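Local atomic coordinates of OBCA, Oxalate Biosynthetic Component A (Burkholderia glumae, PDB entry 4NNB), a protein that joins an N-terminal domain of its own family to a TIM-barrel domain and is modelled here with a magnesium ion and an oxaloacetate ion. Residues Val56-Gly61 / Leu159-Ile164; Leu64-Ala69 / Glu153-Tyr158; Gly146-Glu151 / Ala483-Gly488; Ser215-Ala220 / Lys266-Ala271; Leu230-Arg235 / Val246-Asn251. One frame throughout, in Å; residues are numbered along the deposited sequence.

From the N terminus, the chain opens contact 1 at 56-61 and contact 2 at 64-69. Residues 153-158 close the inner loop and 159-164 the outer one, so contact 2 nests inside contact 1; the two meet where Tyr158 OH lies 3.5 Å from Gly61 CA. Contact 3 opens at 146-151, before either has closed, and therefore crosses both. Its own loop ends only at 483-488, tying the N-terminal domain to a late part of the chain. Within that long loop lie contact 4, which brings two helix ends together at 215-220 and 266-271, and, nested inside it, contact 5, where 230-235 meets 246-251.

Contact 1: residues Val56-Gly61 / Leu159-Ile164; sequences VVPAGG and LPPALI
Pro161 carries most of this contact, its ring lying against the bend that the chain makes from Val57 to Gly61. Two apolar touches come from one end of that bend. Pro58 CG and Pro161 CG are 4.0 Å apart, with the two rings crossing obliquely, and Val57 CB lies 4.1 Å from Pro161 CD. Compact, rigid rings suit such a place, since they fill it without torsional freedom to lose.

A second group pairs carbonyl oxygens with aliphatic carbon. Pro161 CG sits 3.3 Å from Pro58 O and 3.4 Å from Ala59 O, while Gly60 O faces Ile164 CG2 at 3.6 Å. Ile164 holds CG1 anti to its own carbonyl carbon (chi1 -65°), and this branch comes within 4.1 Å of Gly61 C.

The closest approach is backbone to backbone: Gly61 CA is 3.2 Å from Leu159 O. Glycine suits the site because a CB would run into that oxygen, and Gly60 next to it has a positive phi (114°), strained for other residues. Polar backbone groups of the bend bond outside the pair, Gly60 and Gly61 with Cys186 and Val57 with Gly189, which leaves van der Waals packing to join the segments.

The second segment is a strand-to-helix turn. Pro160 is the N-cap, and its O accepts from Ile164 N at 3.1 Å; Pro161 opens helix 161-170, a first-turn place typical of proline because no backbone N-H is needed there.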
# COMPACT_ATOMS: atom_id res chain seq x y z
N VAL A 56 -7.98 -0.84 -22.54
CA VAL A 56 -8.92 -0.78 -23.66
C VAL A 56 -10.26 -1.41 -23.28
O VAL A 56 -10.29 -2.51 -22.74
CB VAL A 56 -8.35 -1.48 -24.92
CG1 VAL A 56 -9.43 -1.69 -25.96
CG2 VAL A 56 -7.20 -0.67 -25.51
N VAL A 57 -11.35 -0.71 -23.57
CA VAL A 57 -12.69 -1.26 -23.31
C VAL A 57 -13.61 -1.14 -24.52
O VAL A 57 -13.53 -0.19 -25.30
CB VAL A 57 -13.36 -0.57 -22.09
CG1 VAL A 57 -12.70 -1.01 -20.79
CG2 VAL A 57 -13.34 0.94 -22.24
N PRO A 58 -14.50 -2.13 -24.69
CA PRO A 58 -15.53 -2.09 -25.74
C PRO A 58 -16.66 -1.14 -25.37
O PRO A 58 -16.61 -0.50 -24.32
CB PRO A 58 -16.06 -3.53 -25.77
CG PRO A 58 -15.80 -4.05 -24.40
CD PRO A 58 -14.50 -3.42 -23.97
N ALA A 59 -17.67 -1.04 -26.23
CA ALA A 59 -18.83 -0.22 -25.92
C ALA A 59 -19.64 -0.86 -24.80
O ALA A 59 -19.48 -2.04 -24.51
CB ALA A 59 -19.69 -0.02 -27.16
N GLY A 60 -20.50 -0.06 -24.17
CA GLY A 60 -21.40 -0.58 -23.14
C GLY A 60 -21.16 -0.07 -21.73
O GLY A 60 -21.86 -0.46 -20.80
N GLY A 61 -20.17 0.81 -21.57
CA GLY A 61 -19.88 1.38 -20.26
C GLY A 61 -20.90 2.44 -19.92
O GLY A 61 -21.74 2.78 -20.76
N LEU A 159 -17.87 3.59 -15.45
CA LEU A 159 -17.93 2.18 -15.08
C LEU A 159 -17.83 1.35 -16.38
O LEU A 159 -18.52 1.65 -17.35
CB LEU A 159 -19.24 1.89 -14.35
CG LEU A 159 -19.50 2.74 -13.10
CD1 LEU A 159 -20.84 2.42 -12.45
CD2 LEU A 159 -18.36 2.58 -12.08
N PRO A 160 -16.98 0.31 -16.40
CA PRO A 160 -16.72 -0.48 -17.62
C PRO A 160 -17.86 -1.44 -17.99
O PRO A 160 -18.65 -1.80 -17.13
CB PRO A 160 -15.47 -1.29 -17.23
CG PRO A 160 -15.63 -1.51 -15.76
CD PRO A 160 -16.18 -0.19 -15.26
N PRO A 161 -17.92 -1.85 -19.27
CA PRO A 161 -18.99 -2.73 -19.76
C PRO A 161 -19.22 -3.97 -18.91
O PRO A 161 -20.36 -4.31 -18.66
CB PRO A 161 -18.49 -3.12 -21.15
CG PRO A 161 -17.71 -1.94 -21.60
CD PRO A 161 -17.01 -1.43 -20.36
N ALA A 162 -18.15 -4.64 -18.46
CA ALA A 162 -18.30 -5.85 -17.66
C ALA A 162 -19.02 -5.61 -16.33
O ALA A 162 -19.78 -6.46 -15.85
CB ALA A 162 -16.94 -6.49 -17.41
N LEU A 163 -18.79 -4.44 -15.73
CA LEU A 163 -19.51 -4.08 -14.51
C LEU A 163 -20.97 -3.77 -14.84
O LEU A 163 -21.88 -4.20 -14.14
CB LEU A 163 -18.85 -2.87 -13.84
CG LEU A 163 -19.39 -2.53 -12.46
CD1 LEU A 163 -19.34 -3.76 -11.57
CD2 LEU A 163 -18.57 -1.40 -11.84
N ILE A 164 -21.19 -3.02 -15.92
CA ILE A 164 -22.53 -2.62 -16.31
C ILE A 164 -23.37 -3.84 -16.70
O ILE A 164 -24.55 -3.94 -16.36
CB ILE A 164 -22.49 -1.61 -17.47
CG1 ILE A 164 -21.84 -0.31 -16.99
CG2 ILE A 164 -23.89 -1.33 -17.99
CD1 ILE A 164 -22.44 0.23 -15.68

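Contact 2: residues Leu64-Ala69 / Glu153-Tyr158; sequences LQVGHA and ERQHHY
The His68 ring receives His156 CB over the centre of one face, a CH-pi contact of 3.6 Å to the ring centroid. At its edge, near the ring plane, come Arg154 CB and Val66 O. The two imidazoles themselves meet obliquely, their planes 41° apart, and His68 NE2 bonds outward to Phe23 O. The His157 ring has Gln155 CB over one face, offset toward the rim, and its NE2 reaches Pro22 O.

These groups decorate an antiparallel pair within a three-stranded sheet, in which strand 62-66 runs between strands 155-159 and 184-185. Leu64 with His157 and Val66 with Gln155 are hydrogen-bonded pairs, each joined by two backbone bonds; Leu64 N to His157 O measures 2.8 Å. Between them Gln65 and His156 form a non-hydrogen-bonded pair whose side chains lie side by side, pointing the same way, with Gln65 CD 4.0 Å from His156 CD2.

On the other face, that of Leu64, Val66 and Gln155, the Gln155 chain leaves in the crowded position (chi1 76°, CG between N and the carbonyl carbon) and then extends. Its NE2 lies 3.7 Å from Leu64 CD2 and its OE1 3.9 Å from Val66 CG2, so the branched side chains pack against the amide.

Past the strand end, Gly67 adopts a positive phi that glycine tolerates easily. Its O takes the NH1 of Arg154 at 2.9 Å, lying in the guanidinium plane, although the nitrogen stands 42° above the plane of the carbonyl.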
# COMPACT_ATOMS: atom_id res chain seq x y z
N LEU A 64 -20.81 8.98 -15.74
CA LEU A 64 -21.47 10.06 -15.03
C LEU A 64 -20.56 11.28 -15.13
O LEU A 64 -19.45 11.29 -14.58
CB LEU A 64 -21.73 9.69 -13.56
CG LEU A 64 -22.46 10.77 -12.74
CD1 LEU A 64 -23.81 11.10 -13.40
CD2 LEU A 64 -22.64 10.36 -11.27
N GLN A 65 -21.03 12.32 -15.82
CA GLN A 65 -20.17 13.46 -16.13
C GLN A 65 -20.85 14.79 -15.82
O GLN A 65 -22.00 15.02 -16.19
CB GLN A 65 -19.73 13.37 -17.59
CG GLN A 65 -19.70 14.69 -18.35
CD GLN A 65 -19.10 14.53 -19.74
OE1 GLN A 65 -19.33 13.53 -20.42
NE2 GLN A 65 -18.33 15.52 -20.16
N VAL A 66 -20.13 15.66 -15.11
CA VAL A 66 -20.63 17.00 -14.79
C VAL A 66 -19.52 18.03 -14.98
O VAL A 66 -18.42 17.86 -14.44
CB VAL A 66 -21.11 17.11 -13.33
CG1 VAL A 66 -21.55 18.54 -13.03
CG2 VAL A 66 -22.23 16.14 -13.02
N GLY A 67 -19.82 19.08 -15.74
CA GLY A 67 -18.90 20.18 -15.96
C GLY A 67 -17.50 19.75 -16.32
O GLY A 67 -16.54 20.07 -15.61
N HIS A 68 -17.36 19.03 -17.43
CA HIS A 68 -16.10 18.36 -17.71
C HIS A 68 -15.72 18.22 -19.18
O HIS A 68 -14.94 17.33 -19.53
CB HIS A 68 -16.12 16.97 -17.07
CG HIS A 68 -14.89 16.66 -16.28
ND1 HIS A 68 -13.74 16.18 -16.86
CD2 HIS A 68 -14.63 16.77 -14.96
CE1 HIS A 68 -12.82 16.00 -15.92
NE2 HIS A 68 -13.34 16.36 -14.76
N ALA A 69 -16.25 19.08 -20.04
CA ALA A 69 -15.87 19.04 -21.45
C ALA A 69 -15.90 20.43 -22.07
O ALA A 69 -16.49 21.36 -21.52
CB ALA A 69 -16.76 18.08 -22.22
N GLU A 153 -18.75 19.30 -7.25
CA GLU A 153 -19.52 19.77 -8.40
C GLU A 153 -19.21 18.97 -9.66
O GLU A 153 -20.06 18.25 -10.17
CB GLU A 153 -19.26 21.26 -8.63
CG GLU A 153 -18.39 21.92 -7.56
CD GLU A 153 -16.91 21.58 -7.69
OE1 GLU A 153 -16.42 21.46 -8.84
OE2 GLU A 153 -16.24 21.42 -6.64
N ARG A 154 -17.97 19.09 -10.15
CA ARG A 154 -17.55 18.41 -11.37
C ARG A 154 -17.12 16.96 -11.14
O ARG A 154 -16.72 16.60 -10.03
CB ARG A 154 -16.39 19.17 -12.02
CG ARG A 154 -16.58 20.68 -12.07
CD ARG A 154 -15.33 21.36 -12.61
NE ARG A 154 -15.47 22.81 -12.66
CZ ARG A 154 -15.91 23.48 -13.72
NH1 ARG A 154 -16.24 22.83 -14.83
NH2 ARG A 154 -16.02 24.80 -13.68
N GLN A 155 -17.18 16.15 -12.19
CA GLN A 155 -16.69 14.77 -12.15
C GLN A 155 -16.77 14.15 -13.54
O GLN A 155 -17.55 14.59 -14.40
CB GLN A 155 -17.52 13.90 -11.18
CG GLN A 155 -18.88 13.51 -11.74
CD GLN A 155 -19.83 12.98 -10.69
OE1 GLN A 155 -20.88 13.58 -10.43
NE2 GLN A 155 -19.49 11.86 -10.08
N HIS A 156 -15.97 13.12 -13.75
CA HIS A 156 -15.98 12.38 -14.99
C HIS A 156 -15.69 10.94 -14.62
O HIS A 156 -14.55 10.48 -14.70
CB HIS A 156 -14.90 12.92 -15.93
CG HIS A 156 -15.04 12.45 -17.34
ND1 HIS A 156 -14.49 11.27 -17.78
CD2 HIS A 156 -15.67 13.01 -18.40
CE1 HIS A 156 -14.78 11.11 -19.06
NE2 HIS A 156 -15.50 12.15 -19.46
N HIS A 157 -16.73 10.23 -14.19
CA HIS A 157 -16.57 8.91 -13.59
C HIS A 157 -17.23 7.81 -14.40
O HIS A 157 -18.44 7.86 -14.67
CB HIS A 157 -17.09 8.92 -12.14
CG HIS A 157 -16.27 9.78 -11.22
ND1 HIS A 157 -16.76 10.26 -10.02
CD2 HIS A 157 -15.01 10.25 -11.33
CE1 HIS A 157 -15.82 10.98 -9.44
NE2 HIS A 157 -14.75 10.99 -10.21
N TYR A 158 -16.42 6.82 -14.78
CA TYR A 158 -16.83 5.78 -15.73
C TYR A 158 -16.84 4.37 -15.12
O TYR A 158 -15.93 3.99 -14.38
CB TYR A 158 -15.89 5.83 -16.94
CG TYR A 158 -16.05 4.72 -17.96
CD1 TYR A 158 -15.33 3.53 -17.85
CD2 TYR A 158 -16.89 4.87 -19.06
CE1 TYR A 158 -15.46 2.53 -18.79
CE2 TYR A 158 -17.03 3.87 -20.00
CZ TYR A 158 -16.31 2.70 -19.87
OH TYR A 158 -16.45 1.71 -20.81

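Contact 3: residues Gly146-Glu151 / Ala483-Gly488; sequences GDLLWE and ARVPGG
Val485 meets both Gly146 and Leu148, and one of its two methyl branches makes the side-chain part of these meetings. From CB the side chain divides. CG1 takes the position between N and the carbonyl carbon (chi1 76°) and turns from the other segment, whereas CG2, anti to the backbone N, reaches across. That methyl stands 3.9 Å from Leu148 CD2, the two side chains crossing at a slant, and 3.9 Å from Gly146 O. A compact beta-branched residue thus serves both partners with a single methyl.

Gly146 O is also 4.0 Å from Pro486 CD; the contact buries this oxygen, and the model gives it no hydrogen-bond partner. Gly146 CA makes a CA-H...O contact of 3.4 Å with Arg484 O. A CB would collide with that oxygen, which is one reason why glycine fits.

Pro486 and Gly487 occupy the middle of a type II turn, the classic Pro-Gly order, closed by Gly488 N to Val485 O at 2.9 Å. Arg484, bent at chi3, forms salt bridges through its guanidinium with Asp482 and Glu144.

Leu148 lies in strand 148-149, central in a small antiparallel sheet; helix 125-137 covers it and Val485 through Val132, while Pro486 leans on helix 117-121.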
# COMPACT_ATOMS: atom_id res chain seq x y z
N GLY A 146 -24.82 4.77 5.07
CA GLY A 146 -24.30 3.73 4.21
C GLY A 146 -24.57 3.97 2.73
O GLY A 146 -24.47 3.04 1.93
N ASP A 147 -24.94 5.20 2.38
CA ASP A 147 -25.09 5.58 0.98
C ASP A 147 -23.72 6.00 0.43
O ASP A 147 -22.88 6.46 1.19
CB ASP A 147 -26.03 6.78 0.82
CG ASP A 147 -27.41 6.54 1.42
OD1 ASP A 147 -27.96 7.51 1.98
OD2 ASP A 147 -27.94 5.42 1.33
N LEU A 148 -23.51 5.85 -0.87
CA LEU A 148 -22.33 6.45 -1.50
C LEU A 148 -22.66 7.86 -1.98
O LEU A 148 -23.70 8.08 -2.61
CB LEU A 148 -21.84 5.62 -2.68
CG LEU A 148 -21.50 4.16 -2.45
CD1 LEU A 148 -20.94 3.55 -3.73
CD2 LEU A 148 -20.52 4.01 -1.29
N LEU A 149 -21.76 8.80 -1.69
CA LEU A 149 -21.98 10.20 -2.04
C LEU A 149 -20.76 10.77 -2.77
O LEU A 149 -19.63 10.48 -2.39
CB LEU A 149 -22.21 11.02 -0.76
CG LEU A 149 -23.34 10.56 0.17
CD1 LEU A 149 -23.58 11.55 1.29
CD2 LEU A 149 -24.62 10.36 -0.62
N TRP A 150 -21.00 11.57 -3.80
CA TRP A 150 -19.93 12.37 -4.39
C TRP A 150 -20.16 13.81 -3.95
O TRP A 150 -21.18 14.40 -4.26
CB TRP A 150 -19.95 12.25 -5.91
CG TRP A 150 -19.00 13.16 -6.65
CD1 TRP A 150 -19.33 14.19 -7.50
CD2 TRP A 150 -17.56 13.10 -6.64
NE1 TRP A 150 -18.19 14.76 -8.01
CE2 TRP A 150 -17.10 14.12 -7.50
CE3 TRP A 150 -16.63 12.29 -5.99
CZ2 TRP A 150 -15.73 14.35 -7.72
CZ3 TRP A 150 -15.28 12.52 -6.21
CH2 TRP A 150 -14.84 13.53 -7.07
N GLU A 151 -19.21 14.36 -3.19
CA GLU A 151 -19.41 15.67 -2.58
C GLU A 151 -18.67 16.79 -3.31
O GLU A 151 -18.05 17.65 -2.68
CB GLU A 151 -18.99 15.63 -1.11
CG GLU A 151 -19.76 14.58 -0.31
CD GLU A 151 -19.50 14.68 1.18
OE1 GLU A 151 -18.33 14.81 1.59
OE2 GLU A 151 -20.48 14.63 1.95
N ALA A 483 -18.90 -1.64 7.93
CA ALA A 483 -20.15 -2.40 8.05
C ALA A 483 -21.39 -1.62 7.55
O ALA A 483 -22.42 -2.22 7.27
CB ALA A 483 -20.36 -2.88 9.49
N ARG A 484 -21.27 -0.30 7.45
CA ARG A 484 -22.39 0.53 7.01
C ARG A 484 -22.77 0.30 5.55
O ARG A 484 -23.94 0.46 5.17
CB ARG A 484 -22.05 2.01 7.21
CG ARG A 484 -21.69 2.39 8.64
CD ARG A 484 -21.20 3.82 8.73
NE ARG A 484 -20.02 4.05 7.89
CZ ARG A 484 -19.36 5.21 7.81
NH1 ARG A 484 -19.75 6.25 8.53
NH2 ARG A 484 -18.31 5.33 7.01
N VAL A 485 -21.79 -0.08 4.73
CA VAL A 485 -22.01 -0.14 3.29
C VAL A 485 -22.20 -1.58 2.83
O VAL A 485 -21.52 -2.48 3.34
CB VAL A 485 -20.87 0.58 2.50
CG1 VAL A 485 -19.59 -0.27 2.47
CG2 VAL A 485 -21.31 0.96 1.09
N PRO A 486 -23.16 -1.82 1.92
CA PRO A 486 -23.30 -3.18 1.40
C PRO A 486 -22.00 -3.66 0.79
O PRO A 486 -21.28 -2.86 0.17
CB PRO A 486 -24.38 -3.03 0.32
CG PRO A 486 -25.24 -1.91 0.83
CD PRO A 486 -24.28 -0.94 1.51
N GLY A 487 -21.69 -4.94 0.97
CA GLY A 487 -20.40 -5.48 0.56
C GLY A 487 -19.35 -5.37 1.65
O GLY A 487 -18.40 -6.15 1.69
N GLY A 488 -19.50 -4.37 2.52
CA GLY A 488 -18.69 -4.23 3.72
C GLY A 488 -17.25 -3.74 3.58
O GLY A 488 -16.53 -3.66 4.59

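Contact 4: residues Ser215-Ala220 / Lys266-Ala271; sequences SMRAGA and KKREPA
Arg217 binds Glu269 in a side-on salt bridge, two nitrogens converging on one carboxylate oxygen. Arg217 NE is 2.8 Å from Glu269 OE2, which it meets on that oxygen's anti lone pair, while Arg217 NH2 meets the same oxygen at 3.2 Å and 30° out of the carboxylate plane. OE2 lies in the guanidinium plane, but the two flat groups are turned 72° against each other. The chain of Arg217, extended from CG to NE, is long enough to bring its head to the acid.

Arg268 comes close too, its NH2 3.8 Å from Arg217 NH1, a pairing of like charges. The repulsion is probably eased by Glu269 and by Glu210, which holds Arg268 NH1.

All this happens where helices 205-217 and 255-268 end, ahead of the adjacent parallel strands 222-229 and 273-276 of the TIM barrel. Helix 205-217 finishes in a Schellman motif at Gly219, whose positive phi suits a residue without CB; Ala220 N bonds back to Ser215 O.

Next to the salt bridge, Met216 slides past Glu269 in the opposite direction. Its flexible thioether, bent at chi3 (67°), puts CE 3.9 Å from Glu269 CB and 4.5 Å from Ala271 C.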
# COMPACT_ATOMS: atom_id res chain seq x y z
N SER A 215 -1.34 10.16 10.77
CA SER A 215 -1.20 8.77 11.19
C SER A 215 -0.70 8.64 12.63
O SER A 215 -1.19 7.80 13.40
CB SER A 215 -0.27 8.00 10.23
OG SER A 215 -0.95 7.75 9.01
N MET A 216 0.29 9.45 12.99
CA MET A 216 0.79 9.46 14.36
C MET A 216 -0.30 9.89 15.34
O MET A 216 -0.43 9.33 16.43
CB MET A 216 1.96 10.43 14.49
CG MET A 216 3.29 9.90 14.03
SD MET A 216 4.46 11.20 14.36
CE MET A 216 4.44 11.22 16.14
N ARG A 217 -1.10 10.88 14.95
CA ARG A 217 -2.13 11.37 15.85
C ARG A 217 -3.30 10.40 15.98
O ARG A 217 -4.02 10.43 16.97
CB ARG A 217 -2.57 12.78 15.42
CG ARG A 217 -1.45 13.77 15.67
CD ARG A 217 -1.72 15.14 15.13
NE ARG A 217 -0.61 16.03 15.47
CZ ARG A 217 -0.49 17.29 15.06
NH1 ARG A 217 -1.40 17.83 14.27
NH2 ARG A 217 0.56 18.00 15.43
N ALA A 218 -3.45 9.51 15.01
CA ALA A 218 -4.46 8.46 15.07
C ALA A 218 -3.95 7.27 15.86
O ALA A 218 -4.70 6.33 16.12
CB ALA A 218 -4.89 8.03 13.64
N GLY A 219 -2.67 7.30 16.23
CA GLY A 219 -2.12 6.27 17.10
C GLY A 219 -0.82 5.59 16.70
O GLY A 219 -0.31 4.76 17.45
N ALA A 220 -0.27 5.92 15.53
CA ALA A 220 0.94 5.23 15.06
C ALA A 220 2.17 5.76 15.79
O ALA A 220 2.38 6.97 15.86
CB ALA A 220 1.10 5.38 13.54
N LYS A 266 9.26 16.79 11.81
CA LYS A 266 9.81 17.05 13.13
C LYS A 266 9.40 18.40 13.72
O LYS A 266 9.32 18.56 14.94
CB LYS A 266 11.33 16.93 13.11
CG LYS A 266 11.83 15.49 12.92
CD LYS A 266 11.68 14.69 14.19
CE LYS A 266 12.25 13.29 14.01
NZ LYS A 266 12.70 12.81 15.32
N LYS A 267 9.12 19.38 12.86
CA LYS A 267 8.66 20.67 13.37
C LYS A 267 7.30 20.53 14.06
O LYS A 267 7.02 21.19 15.06
CB LYS A 267 8.60 21.71 12.26
CG LYS A 267 8.12 23.08 12.75
CD LYS A 267 8.48 24.20 11.78
CE LYS A 267 8.09 25.56 12.36
NZ LYS A 267 8.73 26.68 11.60
N ARG A 268 6.46 19.63 13.54
CA ARG A 268 5.12 19.49 14.08
C ARG A 268 5.04 18.39 15.13
O ARG A 268 4.35 18.55 16.15
CB ARG A 268 4.12 19.26 12.94
CG ARG A 268 4.14 20.39 11.92
CD ARG A 268 3.20 20.14 10.74
NE ARG A 268 1.83 19.85 11.17
CZ ARG A 268 0.87 19.36 10.37
NH1 ARG A 268 1.12 19.09 9.10
NH2 ARG A 268 -0.34 19.13 10.85
N GLU A 269 5.76 17.30 14.91
CA GLU A 269 5.81 16.22 15.88
C GLU A 269 7.26 15.80 16.07
O GLU A 269 7.74 14.90 15.37
CB GLU A 269 4.99 15.02 15.41
CG GLU A 269 3.48 15.23 15.44
CD GLU A 269 2.89 15.12 16.84
OE1 GLU A 269 3.60 14.65 17.76
OE2 GLU A 269 1.71 15.47 17.01
N PRO A 270 7.96 16.43 17.02
CA PRO A 270 9.39 16.11 17.22
C PRO A 270 9.63 14.71 17.77
O PRO A 270 10.76 14.23 17.72
CB PRO A 270 9.85 17.16 18.24
CG PRO A 270 8.59 17.71 18.86
CD PRO A 270 7.53 17.61 17.80
N ALA A 271 8.58 14.07 18.29
CA ALA A 271 8.71 12.70 18.78
C ALA A 271 8.64 11.66 17.66
O ALA A 271 8.87 10.48 17.91
CB ALA A 271 7.61 12.40 19.78

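Contact 5: residues Leu230-Arg235 / Val246-Asn251; sequences LSDRRR and VGSQRN
Arg234 and Val246 face each other as an antiparallel hydrogen-bonded pair, at the mouth of the hairpin formed by strands 234-238 and 242-246. Arg234 N gives to Val246 O at 3.1 Å, and Val246 N returns a bond to Arg234 O. Before the hairpin, a type I turn from Leu230 to Arg233 brings Asp232 over Gly247 and Ser248, where the other segment has left regular pairing.

Asp232 holds its CG between N and the carbonyl carbon (chi1 73°). OD2 accepts twice from Ser248: from N at 2.8 Å on the syn side, and from OG at 3.0 Å, met 44° above the carboxylate plane. A short acid suits a site this near the backbone. Ser248 OG in turn accepts from Arg250 N, an ST turn, so one small hydroxyl serves both segments. A water 2.9 Å from Gln249 N also lies beside Asp232 OD1, but unusually close, so the bridge is doubtful. At the hairpin end, Val246 CG2 lies in plane at the edge of the Arg234 guanidinium, 3.4 Å from NE; the contact buries this NE, which has no partner in the model.

Since Asp232 OD2 is gripped by two donors, the carboxylate is probably kept ionised. The short, weakly bonded strand 250-251 carries Asn251, whose OD1 bonds to ND1 of the magnesium ligand His226; the acid probably helps to hold the loop leading to this second-shell residue.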
# COMPACT_ATOMS: atom_id res chain seq x y z
N LEU A 230 8.65 11.82 -9.40
CA LEU A 230 7.56 12.44 -10.15
C LEU A 230 8.06 13.32 -11.31
O LEU A 230 7.31 14.13 -11.84
CB LEU A 230 6.67 13.30 -9.24
CG LEU A 230 6.08 12.68 -7.97
CD1 LEU A 230 5.03 13.60 -7.35
CD2 LEU A 230 5.48 11.32 -8.27
N SER A 231 9.33 13.15 -11.68
CA SER A 231 9.94 14.02 -12.69
C SER A 231 9.39 13.76 -14.10
O SER A 231 9.55 14.59 -15.00
CB SER A 231 11.46 13.82 -12.70
OG SER A 231 11.78 12.47 -13.01
N ASP A 232 8.74 12.62 -14.29
CA ASP A 232 8.19 12.25 -15.59
C ASP A 232 6.71 12.67 -15.79
O ASP A 232 6.04 12.19 -16.71
CB ASP A 232 8.35 10.73 -15.81
CG ASP A 232 7.39 9.91 -14.95
OD1 ASP A 232 6.83 10.47 -13.99
OD2 ASP A 232 7.20 8.70 -15.22
N ARG A 233 6.20 13.54 -14.92
CA ARG A 233 4.80 13.98 -15.03
C ARG A 233 4.58 14.76 -16.33
O ARG A 233 5.33 15.68 -16.64
CB ARG A 233 4.41 14.86 -13.83
CG ARG A 233 3.24 15.79 -14.11
CD ARG A 233 2.96 16.71 -12.93
NE ARG A 233 2.40 15.97 -11.80
CZ ARG A 233 1.21 16.22 -11.26
NH1 ARG A 233 0.45 17.19 -11.73
NH2 ARG A 233 0.79 15.49 -10.24
N ARG A 234 3.56 14.39 -17.09
CA ARG A 234 3.26 15.12 -18.32
C ARG A 234 1.75 15.17 -18.58
O ARG A 234 1.04 14.19 -18.38
CB ARG A 234 4.01 14.52 -19.51
CG ARG A 234 3.52 13.16 -19.94
CD ARG A 234 4.59 12.34 -20.64
NE ARG A 234 4.15 10.95 -20.81
CZ ARG A 234 4.87 10.00 -21.40
NH1 ARG A 234 6.07 10.26 -21.88
NH2 ARG A 234 4.36 8.77 -21.49
N ARG A 235 1.29 16.34 -19.01
CA ARG A 235 -0.12 16.58 -19.27
C ARG A 235 -0.46 16.29 -20.73
O ARG A 235 0.12 16.89 -21.64
CB ARG A 235 -0.48 18.02 -18.92
CG ARG A 235 -0.52 18.30 -17.42
CD ARG A 235 -0.55 19.80 -17.12
NE ARG A 235 -1.75 20.46 -17.61
CZ ARG A 235 -2.90 20.49 -16.95
NH1 ARG A 235 -3.01 19.90 -15.77
NH2 ARG A 235 -3.95 21.11 -17.48
N VAL A 246 -0.29 11.93 -16.85
CA VAL A 246 0.33 10.62 -16.67
C VAL A 246 1.71 10.72 -16.01
O VAL A 246 2.31 11.80 -15.95
CB VAL A 246 0.45 9.88 -18.00
CG1 VAL A 246 -0.92 9.69 -18.61
CG2 VAL A 246 1.34 10.65 -18.95
N GLY A 247 2.20 9.59 -15.51
CA GLY A 247 3.45 9.54 -14.76
C GLY A 247 3.64 8.18 -14.09
O GLY A 247 2.67 7.57 -13.63
N SER A 248 4.89 7.71 -14.01
CA SER A 248 5.17 6.39 -13.44
C SER A 248 4.95 6.33 -11.92
O SER A 248 4.61 5.27 -11.39
CB SER A 248 6.61 5.99 -13.74
OG SER A 248 7.53 6.79 -12.99
N GLN A 249 5.14 7.45 -11.24
CA GLN A 249 5.16 7.49 -9.77
C GLN A 249 6.09 6.41 -9.21
O GLN A 249 5.82 5.82 -8.16
CB GLN A 249 3.75 7.33 -9.19
CG GLN A 249 2.72 8.26 -9.83
CD GLN A 249 1.39 8.21 -9.11
OE1 GLN A 249 1.33 7.84 -7.93
NE2 GLN A 249 0.32 8.57 -9.81
N ARG A 250 7.18 6.17 -9.93
CA ARG A 250 8.07 5.04 -9.66
C ARG A 250 8.71 5.15 -8.28
O ARG A 250 9.13 6.23 -7.85
CB ARG A 250 9.15 4.97 -10.75
CG ARG A 250 10.07 3.77 -10.65
CD ARG A 250 11.14 3.77 -11.75
NE ARG A 250 11.78 5.07 -11.86
CZ ARG A 250 12.84 5.45 -11.15
NH1 ARG A 250 13.40 4.62 -10.28
NH2 ARG A 250 13.34 6.67 -11.31
N ASN A 251 8.78 4.02 -7.59
CA ASN A 251 9.43 3.97 -6.29
C ASN A 251 10.88 4.37 -6.45
O ASN A 251 11.57 3.84 -7.32
CB ASN A 251 9.37 2.57 -5.71
CG ASN A 251 9.96 2.50 -4.33
OD1 ASN A 251 9.46 3.15 -3.40
ND2 ASN A 251 11.02 1.71 -4.17
O HOH W 1 5.52 10.27 -11.82